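Local coordinates for Serine/threonine-protein kinase Tel1 (Chaetomium thermophilum, PDB 6SKY) that is a serine/threonine kinase of the ATM subfamily that probably acts in DNA-damage checkpoint signalling, phosphorylating histone H2A and other proteins at serine or threonine followed by glutamine, at residues D1925-Y1930 against Y2742-A2747; I1920-N1923 against A1929-G1932; G2645-K2650 against H2770-V2775; I2749-H2754 against E2822-A2827. All blocks are in the same frame, centred on the assembly; numbering follows the deposited sequence.

Interaction 1: residues D1925-Y1930 against Y2742-A2747; sequences DDPDAY and YTRTTA
D1926 and P1927 meet R2744 where a loop of the FAT region borders the kinase domain, the arginine standing on helix 2732-2755. Electrostatics come first. D1926 OD1 lies 3.9 Å from R2744 NH1, a long salt bridge. Although the carboxylate and guanidinium planes are only 24° apart, the oxygen sits well out of the guanidinium plane, and the attraction is one of charge with no N-H aimed at it. D1928 adds a second negative charge, its OD2 5.0 Å from R2744 NH1, while its OD1 is taken by salt bridges to R2642 and R2819. Arginine suits this place because its chain is long: it runs extended from CG to NE and carries the positive end across to the loop. Van der Waals packing is slight. P1927 CD comes in at the guanidinium edge, near its plane, 4.0 Å from R2744 NH1, and the two side chains cross at about a right angle. Hydrogen bonding stays within the helix. T2746 OG1 gives a 2.7 Å bond to Y2742 O, which also accepts T2746 N from the opposite face of the carbonyl plane; the same hydroxyl oxygen lies 3.9 Å above the centre of the Y2742 ring.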
loop_
_atom_site.group_PDB
_atom_site.type_symbol
_atom_site.label_atom_id
_atom_site.label_comp_id
_atom_site.label_asym_id
_atom_site.label_seq_id
_atom_site.Cartn_x
_atom_site.Cartn_y
_atom_site.Cartn_z
ATOM N N ASP A 1925 -26.746 14.084 0.561
ATOM C CA ASP A 1925 -26.451 12.958 1.442
ATOM C C ASP A 1925 -26.271 11.686 0.616
ATOM O O ASP A 1925 -27.134 10.812 0.565
ATOM C CB ASP A 1925 -27.553 12.807 2.480
ATOM C CG ASP A 1925 -27.219 11.782 3.530
ATOM O OD1 ASP A 1925 -26.051 11.352 3.584
ATOM O OD2 ASP A 1925 -28.123 11.399 4.300
ATOM N N ASP A 1926 -25.109 11.579 -0.020
ATOM C CA ASP A 1926 -24.734 10.376 -0.725
ATOM C C ASP A 1926 -23.229 10.245 -0.593
ATOM O O ASP A 1926 -22.524 11.259 -0.645
ATOM C CB ASP A 1926 -25.128 10.405 -2.203
ATOM C CG ASP A 1926 -25.344 9.018 -2.772
ATOM O OD1 ASP A 1926 -26.153 8.267 -2.195
ATOM O OD2 ASP A 1926 -24.716 8.674 -3.791
ATOM N N PRO A 1927 -22.709 9.032 -0.418
ATOM C CA PRO A 1927 -21.255 8.883 -0.324
ATOM C C PRO A 1927 -20.520 9.193 -1.618
ATOM O O PRO A 1927 -19.411 9.730 -1.560
ATOM C CB PRO A 1927 -21.077 7.413 0.080
ATOM C CG PRO A 1927 -22.398 6.955 0.536
ATOM C CD PRO A 1927 -23.410 7.761 -0.188
ATOM N N ASP A 1928 -21.096 8.893 -2.783
ATOM C CA ASP A 1928 -20.336 8.872 -4.023
ATOM C C ASP A 1928 -20.638 10.008 -4.983
ATOM O O ASP A 1928 -19.904 10.165 -5.956
ATOM C CB ASP A 1928 -20.572 7.553 -4.764
ATOM C CG ASP A 1928 -20.322 6.346 -3.903
ATOM O OD1 ASP A 1928 -19.444 6.411 -3.024
ATOM O OD2 ASP A 1928 -21.009 5.326 -4.105
ATOM N N ALA A 1929 -21.685 10.793 -4.756
ATOM C CA ALA A 1929 -22.109 11.751 -5.771
ATOM C C ALA A 1929 -21.075 12.849 -5.983
ATOM O O ALA A 1929 -20.837 13.272 -7.118
ATOM C CB ALA A 1929 -23.454 12.349 -5.386
ATOM N N TYR A 1930 -20.445 13.307 -4.901
ATOM C CA TYR A 1930 -19.468 14.386 -4.976
ATOM C C TYR A 1930 -18.384 14.120 -6.003
ATOM O O TYR A 1930 -17.885 15.055 -6.633
ATOM C CB TYR A 1930 -18.837 14.587 -3.605
ATOM C CG TYR A 1930 -17.744 15.618 -3.560
ATOM C CD1 TYR A 1930 -18.041 16.965 -3.506
ATOM C CD2 TYR A 1930 -16.413 15.243 -3.552
ATOM C CE1 TYR A 1930 -17.055 17.905 -3.461
ATOM C CE2 TYR A 1930 -15.419 16.179 -3.507
ATOM C CZ TYR A 1930 -15.745 17.507 -3.458
ATOM O OH TYR A 1930 -14.758 18.452 -3.411
ATOM N N TYR A 2742 -31.183 2.659 -8.916
ATOM C CA TYR A 2742 -30.946 2.263 -10.298
ATOM C C TYR A 2742 -29.459 2.215 -10.617
ATOM O O TYR A 2742 -28.962 1.221 -11.156
ATOM C CB TYR A 2742 -31.673 3.226 -11.224
ATOM C CG TYR A 2742 -31.326 3.114 -12.678
ATOM C CD1 TYR A 2742 -30.385 3.939 -13.242
ATOM C CD2 TYR A 2742 -31.953 2.203 -13.489
ATOM C CE1 TYR A 2742 -30.065 3.848 -14.542
ATOM C CE2 TYR A 2742 -31.638 2.112 -14.796
ATOM C CZ TYR A 2742 -30.694 2.941 -15.318
ATOM O OH TYR A 2742 -30.367 2.860 -16.639
ATOM N N THR A 2743 -28.731 3.284 -10.293
ATOM C CA THR A 2743 -27.313 3.330 -10.633
ATOM C C THR A 2743 -26.524 2.245 -9.913
ATOM O O THR A 2743 -25.651 1.605 -10.507
ATOM C CB THR A 2743 -26.741 4.702 -10.308
ATOM O OG1 THR A 2743 -27.610 5.713 -10.813
ATOM C CG2 THR A 2743 -25.417 4.872 -10.952
ATOM N N ARG A 2744 -26.830 2.000 -8.643
ATOM C CA ARG A 2744 -26.086 1.002 -7.887
ATOM C C ARG A 2744 -26.355 -0.411 -8.375
ATOM O O ARG A 2744 -25.425 -1.213 -8.497
ATOM C CB ARG A 2744 -26.426 1.106 -6.414
ATOM C CG ARG A 2744 -25.728 2.198 -5.694
ATOM C CD ARG A 2744 -26.262 2.282 -4.313
ATOM N NE ARG A 2744 -25.596 3.305 -3.531
ATOM C CZ ARG A 2744 -25.946 3.619 -2.295
ATOM N NH1 ARG A 2744 -25.293 4.553 -1.637
ATOM N NH2 ARG A 2744 -26.955 2.994 -1.720
ATOM N N THR A 2745 -27.616 -0.761 -8.619
ATOM C CA THR A 2745 -27.892 -2.107 -9.103
ATOM C C THR A 2745 -27.348 -2.322 -10.504
ATOM O O THR A 2745 -26.884 -3.423 -10.817
ATOM C CB THR A 2745 -29.383 -2.393 -9.052
ATOM O OG1 THR A 2745 -30.092 -1.319 -9.654
ATOM C CG2 THR A 2745 -29.826 -2.511 -7.640
ATOM N N THR A 2746 -27.346 -1.285 -11.342
ATOM C CA THR A 2746 -26.728 -1.409 -12.656
ATOM C C THR A 2746 -25.230 -1.635 -12.546
ATOM O O THR A 2746 -24.673 -2.461 -13.266
ATOM C CB THR A 2746 -27.030 -0.170 -13.481
ATOM O OG1 THR A 2746 -28.440 0.033 -13.500
ATOM C CG2 THR A 2746 -26.565 -0.339 -14.882
ATOM N N ALA A 2747 -24.562 -0.926 -11.640
ATOM C CA ALA A 2747 -23.128 -1.117 -11.462
ATOM C C ALA A 2747 -22.805 -2.526 -10.985
ATOM O O ALA A 2747 -21.880 -3.174 -11.492
ATOM C CB ALA A 2747 -22.589 -0.088 -10.480
#

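Interaction 2: residues I1920-N1923 against A1929-G1932; sequences IFEN and AYYG
F1921 and E1922 of helix 1916-1923 pack on A1929 and Y1930, where the FAT-region chain loops back and enters a 3-10 segment, 1930-1932; the CA atoms of F1921 and Y1930 are 5.0 Å apart. The phenylalanine ring leans over the returning chain. With CG beside its backbone N and anti to its carbonyl carbon (chi1 -80°), one side of the F1921 ring, CD1 and CE1, reaches A1929 CB, each carbon 4.0 Å from that methyl. A1929 O stands over the centre of one face of the same ring, 4.2 Å above its plane. Alanine suits this place because its short side chain lets the backbone come in beneath an aromatic ring; L1888 of helix 1884-1898 and T2811 of the kinase region also touch F1921. The backbone oxygen F1921 O lies at the edge of the Y1930 ring, near its plane and 3.9 Å from Y1930 CD1, a packing contact without a hydrogen bond. E1922 follows with the aliphatic part of its chain: its CG rests 3.8 Å from Y1930 CE1. The two side chains run side by side in the same direction, carboxylate and ring planes 33° apart, and E1922, an exposed residue, lends its methylene groups to the phenol ring. Beyond this pair, the Y1930 ring stacks with Y1948 of helix 1939-1948. At N1923 the helical turn carrying both contact residues is tied by N1923 N to I1920 O at 3.2 Å.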
loop_
_atom_site.group_PDB
_atom_site.type_symbol
_atom_site.label_atom_id
_atom_site.label_comp_id
_atom_site.label_asym_id
_atom_site.label_seq_id
_atom_site.Cartn_x
_atom_site.Cartn_y
_atom_site.Cartn_z
ATOM N N ILE A 1920 -24.282 21.999 -4.113
ATOM C CA ILE A 1920 -25.247 20.913 -3.985
ATOM C C ILE A 1920 -24.546 19.621 -3.591
ATOM O O ILE A 1920 -24.938 18.953 -2.633
ATOM C CB ILE A 1920 -26.040 20.738 -5.288
ATOM C CG1 ILE A 1920 -26.926 21.941 -5.547
ATOM C CG2 ILE A 1920 -26.878 19.496 -5.225
ATOM C CD1 ILE A 1920 -27.507 21.949 -6.908
ATOM N N PHE A 1921 -23.499 19.247 -4.322
ATOM C CA PHE A 1921 -22.877 17.947 -4.107
ATOM C C PHE A 1921 -22.025 17.881 -2.853
ATOM O O PHE A 1921 -21.781 16.781 -2.356
ATOM C CB PHE A 1921 -22.040 17.559 -5.316
ATOM C CG PHE A 1921 -22.845 17.002 -6.434
ATOM C CD1 PHE A 1921 -23.927 16.197 -6.176
ATOM C CD2 PHE A 1921 -22.535 17.286 -7.737
ATOM C CE1 PHE A 1921 -24.672 15.690 -7.193
ATOM C CE2 PHE A 1921 -23.286 16.781 -8.755
ATOM C CZ PHE A 1921 -24.349 15.986 -8.486
ATOM N N GLU A 1922 -21.568 19.013 -2.323
ATOM C CA GLU A 1922 -20.878 18.971 -1.041
ATOM C C GLU A 1922 -21.820 18.617 0.097
ATOM O O GLU A 1922 -21.381 18.080 1.116
ATOM C CB GLU A 1922 -20.218 20.311 -0.751
ATOM C CG GLU A 1922 -18.940 20.552 -1.494
ATOM C CD GLU A 1922 -18.497 21.993 -1.405
ATOM O OE1 GLU A 1922 -19.218 22.799 -0.784
ATOM O OE2 GLU A 1922 -17.433 22.325 -1.960
ATOM N N ASN A 1923 -23.109 18.916 -0.051
ATOM C CA ASN A 1923 -24.048 18.826 1.051
ATOM C C ASN A 1923 -25.098 17.743 0.892
ATOM O O ASN A 1923 -25.688 17.337 1.893
ATOM C CB ASN A 1923 -24.760 20.165 1.242
ATOM C CG ASN A 1923 -23.805 21.294 1.463
ATOM O OD1 ASN A 1923 -23.260 21.451 2.547
ATOM N ND2 ASN A 1923 -23.595 22.097 0.439
ATOM N N ALA A 1929 -21.685 10.793 -4.756
ATOM C CA ALA A 1929 -22.109 11.751 -5.771
ATOM C C ALA A 1929 -21.075 12.849 -5.983
ATOM O O ALA A 1929 -20.837 13.272 -7.118
ATOM C CB ALA A 1929 -23.454 12.349 -5.386
ATOM N N TYR A 1930 -20.445 13.307 -4.901
ATOM C CA TYR A 1930 -19.468 14.386 -4.976
ATOM C C TYR A 1930 -18.384 14.120 -6.003
ATOM O O TYR A 1930 -17.885 15.055 -6.633
ATOM C CB TYR A 1930 -18.837 14.587 -3.605
ATOM C CG TYR A 1930 -17.744 15.618 -3.560
ATOM C CD1 TYR A 1930 -18.041 16.965 -3.506
ATOM C CD2 TYR A 1930 -16.413 15.243 -3.552
ATOM C CE1 TYR A 1930 -17.055 17.905 -3.461
ATOM C CE2 TYR A 1930 -15.419 16.179 -3.507
ATOM C CZ TYR A 1930 -15.745 17.507 -3.458
ATOM O OH TYR A 1930 -14.758 18.452 -3.411
ATOM N N TYR A 1931 -18.007 12.862 -6.189
ATOM C CA TYR A 1931 -16.899 12.519 -7.063
ATOM C C TYR A 1931 -17.257 12.587 -8.534
ATOM O O TYR A 1931 -16.371 12.423 -9.372
ATOM C CB TYR A 1931 -16.392 11.126 -6.729
ATOM C CG TYR A 1931 -15.970 10.992 -5.299
ATOM C CD1 TYR A 1931 -14.666 11.209 -4.923
ATOM C CD2 TYR A 1931 -16.880 10.664 -4.324
ATOM C CE1 TYR A 1931 -14.283 11.095 -3.618
ATOM C CE2 TYR A 1931 -16.506 10.550 -3.018
ATOM C CZ TYR A 1931 -15.208 10.768 -2.669
ATOM O OH TYR A 1931 -14.832 10.649 -1.358
ATOM N N GLY A 1932 -18.514 12.822 -8.871
ATOM C CA GLY A 1932 -18.882 12.918 -10.263
ATOM C C GLY A 1932 -18.768 14.286 -10.847
ATOM O O GLY A 1932 -18.889 14.448 -12.060
#

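Interaction 3: residues G2645-K2650 against H2770-V2775; sequences GIRTYK and HKTGEV
The turn between antiparallel strands 2766-2769 and 2775-2777, a beta hairpin that follows the catalytic loop of this PI3-kinase-like fold and leads to magnesium-binding D2779, meets R2647 of the loop entering strand 2651-2655. E2774 and R2647 form a salt bridge containing one weak hydrogen bond: R2647 NH2 to E2774 OE2, 3.3 Å, with an N-H...O angle of 145°. The carboxylate arrives at the edge of the guanidinium but is turned 61° out of its plane, so the two groups do not pair flat through two parallel bonds. Bends at chi2 and chi3 fold the arginine chain back, which also brings R2647 CD to 3.7 Å from E2774 OE2. The stronger polar partner of R2647 NH2 is D2769, and two acids therefore share one guanidinium end. An alanine in place of E2774 would probably leave R2647 without one of its two acidic partners and its guanidinium freer to turn. Glycine fits at G2773 because, at its positive phi, a CB would run into the carbonyl oxygen of T2772. A little further along the loop, Y2649 touches the bound nucleotide, and its OH is hydrogen-bonded with D2779 N. One residue on from E2774, the aliphatic part of the arginine makes a looser contact, R2647 CG lying 4.3 Å from V2775 O.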
loop_
_atom_site.group_PDB
_atom_site.type_symbol
_atom_site.label_atom_id
_atom_site.label_comp_id
_atom_site.label_asym_id
_atom_site.label_seq_id
_atom_site.Cartn_x
_atom_site.Cartn_y
_atom_site.Cartn_z
ATOM N N GLY A 2645 -25.769 -5.613 -4.605
ATOM C CA GLY A 2645 -26.160 -6.988 -4.830
ATOM C C GLY A 2645 -27.087 -7.022 -6.015
ATOM O O GLY A 2645 -27.348 -6.001 -6.656
ATOM N N ILE A 2646 -27.593 -8.212 -6.306
ATOM C CA ILE A 2646 -28.497 -8.375 -7.428
ATOM C C ILE A 2646 -29.852 -8.819 -6.910
ATOM O O ILE A 2646 -29.987 -9.342 -5.805
ATOM C CB ILE A 2646 -27.966 -9.361 -8.484
ATOM C CG1 ILE A 2646 -28.097 -10.791 -7.994
ATOM C CG2 ILE A 2646 -26.533 -9.052 -8.817
ATOM C CD1 ILE A 2646 -28.083 -11.785 -9.102
ATOM N N ARG A 2647 -30.868 -8.569 -7.722
ATOM C CA ARG A 2647 -32.220 -9.023 -7.452
ATOM C C ARG A 2647 -32.412 -10.390 -8.085
ATOM O O ARG A 2647 -32.049 -10.599 -9.243
ATOM C CB ARG A 2647 -33.236 -8.030 -8.012
ATOM C CG ARG A 2647 -33.330 -6.733 -7.250
ATOM C CD ARG A 2647 -34.290 -6.865 -6.095
ATOM N NE ARG A 2647 -35.570 -7.395 -6.543
ATOM C CZ ARG A 2647 -36.575 -6.650 -6.985
ATOM N NH1 ARG A 2647 -37.695 -7.226 -7.381
ATOM N NH2 ARG A 2647 -36.460 -5.337 -7.030
ATOM N N THR A 2648 -32.981 -11.310 -7.330
ATOM C CA THR A 2648 -33.150 -12.681 -7.778
ATOM C C THR A 2648 -34.600 -12.948 -8.158
ATOM O O THR A 2648 -35.513 -12.215 -7.781
ATOM C CB THR A 2648 -32.712 -13.656 -6.687
ATOM O OG1 THR A 2648 -33.362 -13.319 -5.460
ATOM C CG2 THR A 2648 -31.223 -13.579 -6.475
ATOM N N TYR A 2649 -34.796 -14.001 -8.938
ATOM C CA TYR A 2649 -36.120 -14.543 -9.180
ATOM C C TYR A 2649 -36.002 -16.055 -9.100
ATOM O O TYR A 2649 -34.954 -16.591 -8.742
ATOM C CB TYR A 2649 -36.710 -14.026 -10.501
ATOM C CG TYR A 2649 -36.095 -14.528 -11.780
ATOM C CD1 TYR A 2649 -36.889 -15.045 -12.777
ATOM C CD2 TYR A 2649 -34.744 -14.440 -12.014
ATOM C CE1 TYR A 2649 -36.357 -15.490 -13.946
ATOM C CE2 TYR A 2649 -34.203 -14.889 -13.184
ATOM C CZ TYR A 2649 -35.016 -15.410 -14.146
ATOM O OH TYR A 2649 -34.493 -15.861 -15.327
ATOM N N LYS A 2650 -37.081 -16.760 -9.399
ATOM C CA LYS A 2650 -37.125 -18.200 -9.199
ATOM C C LYS A 2650 -37.495 -18.887 -10.496
ATOM O O LYS A 2650 -38.559 -18.627 -11.055
ATOM C CB LYS A 2650 -38.117 -18.568 -8.104
ATOM C CG LYS A 2650 -38.295 -20.042 -7.948
ATOM C CD LYS A 2650 -38.078 -20.465 -6.535
ATOM C CE LYS A 2650 -38.465 -21.901 -6.356
ATOM N NZ LYS A 2650 -38.777 -22.185 -4.937
ATOM N N HIS A 2770 -40.511 -0.306 -10.884
ATOM C CA HIS A 2770 -40.998 1.047 -10.685
ATOM C C HIS A 2770 -41.595 1.266 -9.308
ATOM O O HIS A 2770 -42.429 2.154 -9.140
ATOM C CB HIS A 2770 -41.998 1.432 -11.774
ATOM C CG HIS A 2770 -43.214 0.568 -11.836
ATOM N ND1 HIS A 2770 -43.655 0.001 -13.009
ATOM C CD2 HIS A 2770 -44.104 0.203 -10.885
ATOM C CE1 HIS A 2770 -44.754 -0.692 -12.774
ATOM N NE2 HIS A 2770 -45.047 -0.587 -11.493
ATOM N N LYS A 2771 -41.187 0.477 -8.321
ATOM C CA LYS A 2771 -41.440 0.784 -6.924
ATOM C C LYS A 2771 -40.177 1.094 -6.150
ATOM O O LYS A 2771 -40.228 1.875 -5.204
ATOM C CB LYS A 2771 -42.154 -0.378 -6.235
ATOM C CG LYS A 2771 -43.543 -0.636 -6.738
ATOM C CD LYS A 2771 -44.435 0.556 -6.518
ATOM C CE LYS A 2771 -45.788 0.336 -7.152
ATOM N NZ LYS A 2771 -46.613 1.572 -7.137
ATOM N N THR A 2772 -39.052 0.495 -6.526
ATOM C CA THR A 2772 -37.779 0.721 -5.872
ATOM C C THR A 2772 -36.722 1.303 -6.789
ATOM O O THR A 2772 -35.672 1.722 -6.298
ATOM C CB THR A 2772 -37.248 -0.586 -5.277
ATOM O OG1 THR A 2772 -37.322 -1.614 -6.261
ATOM C CG2 THR A 2772 -38.077 -0.993 -4.112
ATOM N N GLY A 2773 -36.957 1.341 -8.089
ATOM C CA GLY A 2773 -36.036 1.946 -9.012
ATOM C C GLY A 2773 -34.941 1.046 -9.525
ATOM O O GLY A 2773 -34.218 1.449 -10.431
ATOM N N GLU A 2774 -34.802 -0.158 -9.001
ATOM C CA GLU A 2774 -33.689 -1.004 -9.384
ATOM C C GLU A 2774 -34.025 -1.873 -10.583
ATOM O O GLU A 2774 -35.185 -2.062 -10.937
ATOM C CB GLU A 2774 -33.260 -1.870 -8.216
ATOM C CG GLU A 2774 -34.357 -2.371 -7.381
ATOM C CD GLU A 2774 -33.908 -2.559 -5.965
ATOM O OE1 GLU A 2774 -32.841 -2.021 -5.618
ATOM O OE2 GLU A 2774 -34.611 -3.240 -5.194
ATOM N N VAL A 2775 -32.980 -2.392 -11.216
ATOM C CA VAL A 2775 -33.096 -3.224 -12.404
ATOM C C VAL A 2775 -33.003 -4.684 -12.003
ATOM O O VAL A 2775 -32.335 -5.047 -11.033
ATOM C CB VAL A 2775 -32.020 -2.872 -13.449
ATOM C CG1 VAL A 2775 -32.010 -1.407 -13.689
ATOM C CG2 VAL A 2775 -30.668 -3.314 -12.987
#

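Interaction 4: residues I2749-H2754 against E2822-A2827; sequences ISMLGH and EFTLDA
D2826 N bonds to E2822 O at 2.9 Å, closing the helical turn that presents T2824 and L2825 to M2751. The matching turn of the partner helix is held by G2753 N to I2749 O, also 2.9 Å, with M2751 in its middle. Between the helices the meeting is apolar. M2751 CB touches T2824 CG2 at 3.8 Å, and M2751 CG lies 4.1 Å from T2824 CB. The threonine suits a buried helix face because its hydroxyl is spent within its own helix: OG1 bonds to C2820 O, while CG2, anti to the backbone N, is left to pack. This is helix-to-helix packing inside the C-lobe of the kinase domain, joining helix 2732-2755 to helix 2816-2828; the CA atoms of M2751 and L2825 come within 6.2 Å. Methionine's unbranched, flexible chain can bend to fit, and its turns at chi2 and chi3 lead the end away from T2824. Helix 2916-2927, in the FATC region, packs against the same place, L2923 touching M2751 and V2916 touching L2825. The sulfur of the methionine, M2751 SD, stands 4.1 Å from L2825 CB.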
loop_
_atom_site.group_PDB
_atom_site.type_symbol
_atom_site.label_atom_id
_atom_site.label_comp_id
_atom_site.label_asym_id
_atom_site.label_seq_id
_atom_site.Cartn_x
_atom_site.Cartn_y
_atom_site.Cartn_z
ATOM N N ILE A 2749 -24.587 -5.335 -11.281
ATOM C CA ILE A 2749 -24.812 -6.374 -12.277
ATOM C C ILE A 2749 -23.848 -6.235 -13.441
ATOM O O ILE A 2749 -23.491 -7.229 -14.065
ATOM C CB ILE A 2749 -26.272 -6.380 -12.755
ATOM C CG1 ILE A 2749 -26.592 -7.706 -13.436
ATOM C CG2 ILE A 2749 -26.520 -5.255 -13.720
ATOM C CD1 ILE A 2749 -26.363 -8.902 -12.591
ATOM N N SER A 2750 -23.364 -5.030 -13.726
ATOM C CA SER A 2750 -22.391 -4.867 -14.796
ATOM C C SER A 2750 -21.072 -5.538 -14.446
ATOM O O SER A 2750 -20.516 -6.290 -15.252
ATOM C CB SER A 2750 -22.191 -3.385 -15.081
ATOM O OG SER A 2750 -23.358 -2.832 -15.644
ATOM N N MET A 2751 -20.563 -5.298 -13.240
ATOM C CA MET A 2751 -19.316 -5.950 -12.846
ATOM C C MET A 2751 -19.487 -7.455 -12.732
ATOM O O MET A 2751 -18.650 -8.224 -13.217
ATOM C CB MET A 2751 -18.800 -5.377 -11.534
ATOM C CG MET A 2751 -18.078 -4.067 -11.678
ATOM S SD MET A 2751 -16.807 -4.098 -12.938
ATOM C CE MET A 2751 -17.568 -3.116 -14.215
ATOM N N LEU A 2752 -20.566 -7.897 -12.096
ATOM C CA LEU A 2752 -20.766 -9.324 -11.889
ATOM C C LEU A 2752 -20.967 -10.061 -13.202
ATOM O O LEU A 2752 -20.531 -11.203 -13.342
ATOM C CB LEU A 2752 -21.953 -9.541 -10.967
ATOM C CG LEU A 2752 -21.689 -10.388 -9.741
ATOM C CD1 LEU A 2752 -22.591 -9.951 -8.632
ATOM C CD2 LEU A 2752 -21.947 -11.816 -10.093
ATOM N N GLY A 2753 -21.626 -9.435 -14.175
ATOM C CA GLY A 2753 -21.799 -10.060 -15.463
ATOM C C GLY A 2753 -20.607 -9.958 -16.374
ATOM O O GLY A 2753 -20.507 -10.736 -17.320
ATOM N N HIS A 2754 -19.712 -9.005 -16.139
ATOM C CA HIS A 2754 -18.418 -9.061 -16.802
ATOM C C HIS A 2754 -17.596 -10.232 -16.283
ATOM O O HIS A 2754 -17.032 -11.000 -17.065
ATOM C CB HIS A 2754 -17.667 -7.749 -16.609
ATOM C CG HIS A 2754 -16.200 -7.851 -16.879
ATOM N ND1 HIS A 2754 -15.692 -8.092 -18.135
ATOM C CD2 HIS A 2754 -15.134 -7.756 -16.053
ATOM C CE1 HIS A 2754 -14.375 -8.137 -18.070
ATOM N NE2 HIS A 2754 -14.012 -7.938 -16.818
ATOM N N GLU A 2822 -16.074 0.082 -9.087
ATOM C CA GLU A 2822 -14.778 -0.186 -8.472
ATOM C C GLU A 2822 -14.917 -0.933 -7.155
ATOM O O GLU A 2822 -14.141 -1.848 -6.884
ATOM C CB GLU A 2822 -14.013 1.115 -8.274
ATOM C CG GLU A 2822 -13.400 1.641 -9.547
ATOM C CD GLU A 2822 -13.018 3.097 -9.458
ATOM O OE1 GLU A 2822 -13.041 3.653 -8.345
ATOM O OE2 GLU A 2822 -12.701 3.695 -10.505
ATOM N N PHE A 2823 -15.894 -0.572 -6.324
ATOM C CA PHE A 2823 -16.102 -1.304 -5.077
ATOM C C PHE A 2823 -16.519 -2.743 -5.338
ATOM O O PHE A 2823 -16.028 -3.665 -4.681
ATOM C CB PHE A 2823 -17.152 -0.611 -4.217
ATOM C CG PHE A 2823 -16.716 0.698 -3.669
ATOM C CD1 PHE A 2823 -15.453 0.860 -3.157
ATOM C CD2 PHE A 2823 -17.569 1.776 -3.668
ATOM C CE1 PHE A 2823 -15.051 2.070 -2.659
ATOM C CE2 PHE A 2823 -17.165 2.984 -3.174
ATOM C CZ PHE A 2823 -15.908 3.128 -2.670
ATOM N N THR A 2824 -17.426 -2.958 -6.291
ATOM C CA THR A 2824 -17.847 -4.312 -6.619
ATOM C C THR A 2824 -16.675 -5.145 -7.104
ATOM O O THR A 2824 -16.463 -6.262 -6.633
ATOM C CB THR A 2824 -18.943 -4.283 -7.681
ATOM O OG1 THR A 2824 -19.966 -3.372 -7.290
ATOM C CG2 THR A 2824 -19.547 -5.643 -7.847
ATOM N N LEU A 2825 -15.910 -4.625 -8.064
ATOM C CA LEU A 2825 -14.806 -5.398 -8.617
ATOM C C LEU A 2825 -13.726 -5.646 -7.579
ATOM O O LEU A 2825 -13.125 -6.723 -7.547
ATOM C CB LEU A 2825 -14.223 -4.687 -9.827
ATOM C CG LEU A 2825 -13.085 -5.427 -10.506
ATOM C CD1 LEU A 2825 -13.582 -6.732 -11.058
ATOM C CD2 LEU A 2825 -12.492 -4.581 -11.593
ATOM N N ASP A 2826 -13.474 -4.672 -6.713
ATOM C CA ASP A 2826 -12.488 -4.854 -5.666
ATOM C C ASP A 2826 -12.914 -5.929 -4.684
ATOM O O ASP A 2826 -12.085 -6.718 -4.229
ATOM C CB ASP A 2826 -12.264 -3.534 -4.948
ATOM C CG ASP A 2826 -11.066 -3.564 -4.051
ATOM O OD1 ASP A 2826 -10.253 -4.504 -4.173
ATOM O OD2 ASP A 2826 -10.931 -2.646 -3.220
ATOM N N ALA A 2827 -14.199 -5.978 -4.333
ATOM C CA ALA A 2827 -14.667 -7.044 -3.457
ATOM C C ALA A 2827 -14.683 -8.389 -4.162
ATOM O O ALA A 2827 -14.529 -9.423 -3.513
ATOM C CB ALA A 2827 -16.056 -6.721 -2.925
#

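Interactions 1 and 2 share A1929 and Y1930, their centres 11 Å apart, so the FAT loop that folds on its own helix is the one that reaches the kinase domain. Helix 2732-2755 then links interaction 1 to interaction 4, whose centres lie 14 Å apart. Interaction 3 touches both: Y2742 CD2 is 3.6 Å from V2775 CG1, and I2646 CG2 is 3.8 Å from I2749 CD1. Interaction 3 reaches the nucleotide through Y2649, which touches it, while its R2647 side chain stays about 9 Å from the bound ATP analogue. Interaction 2 is remote from interaction 3, with centres about 26 Å apart.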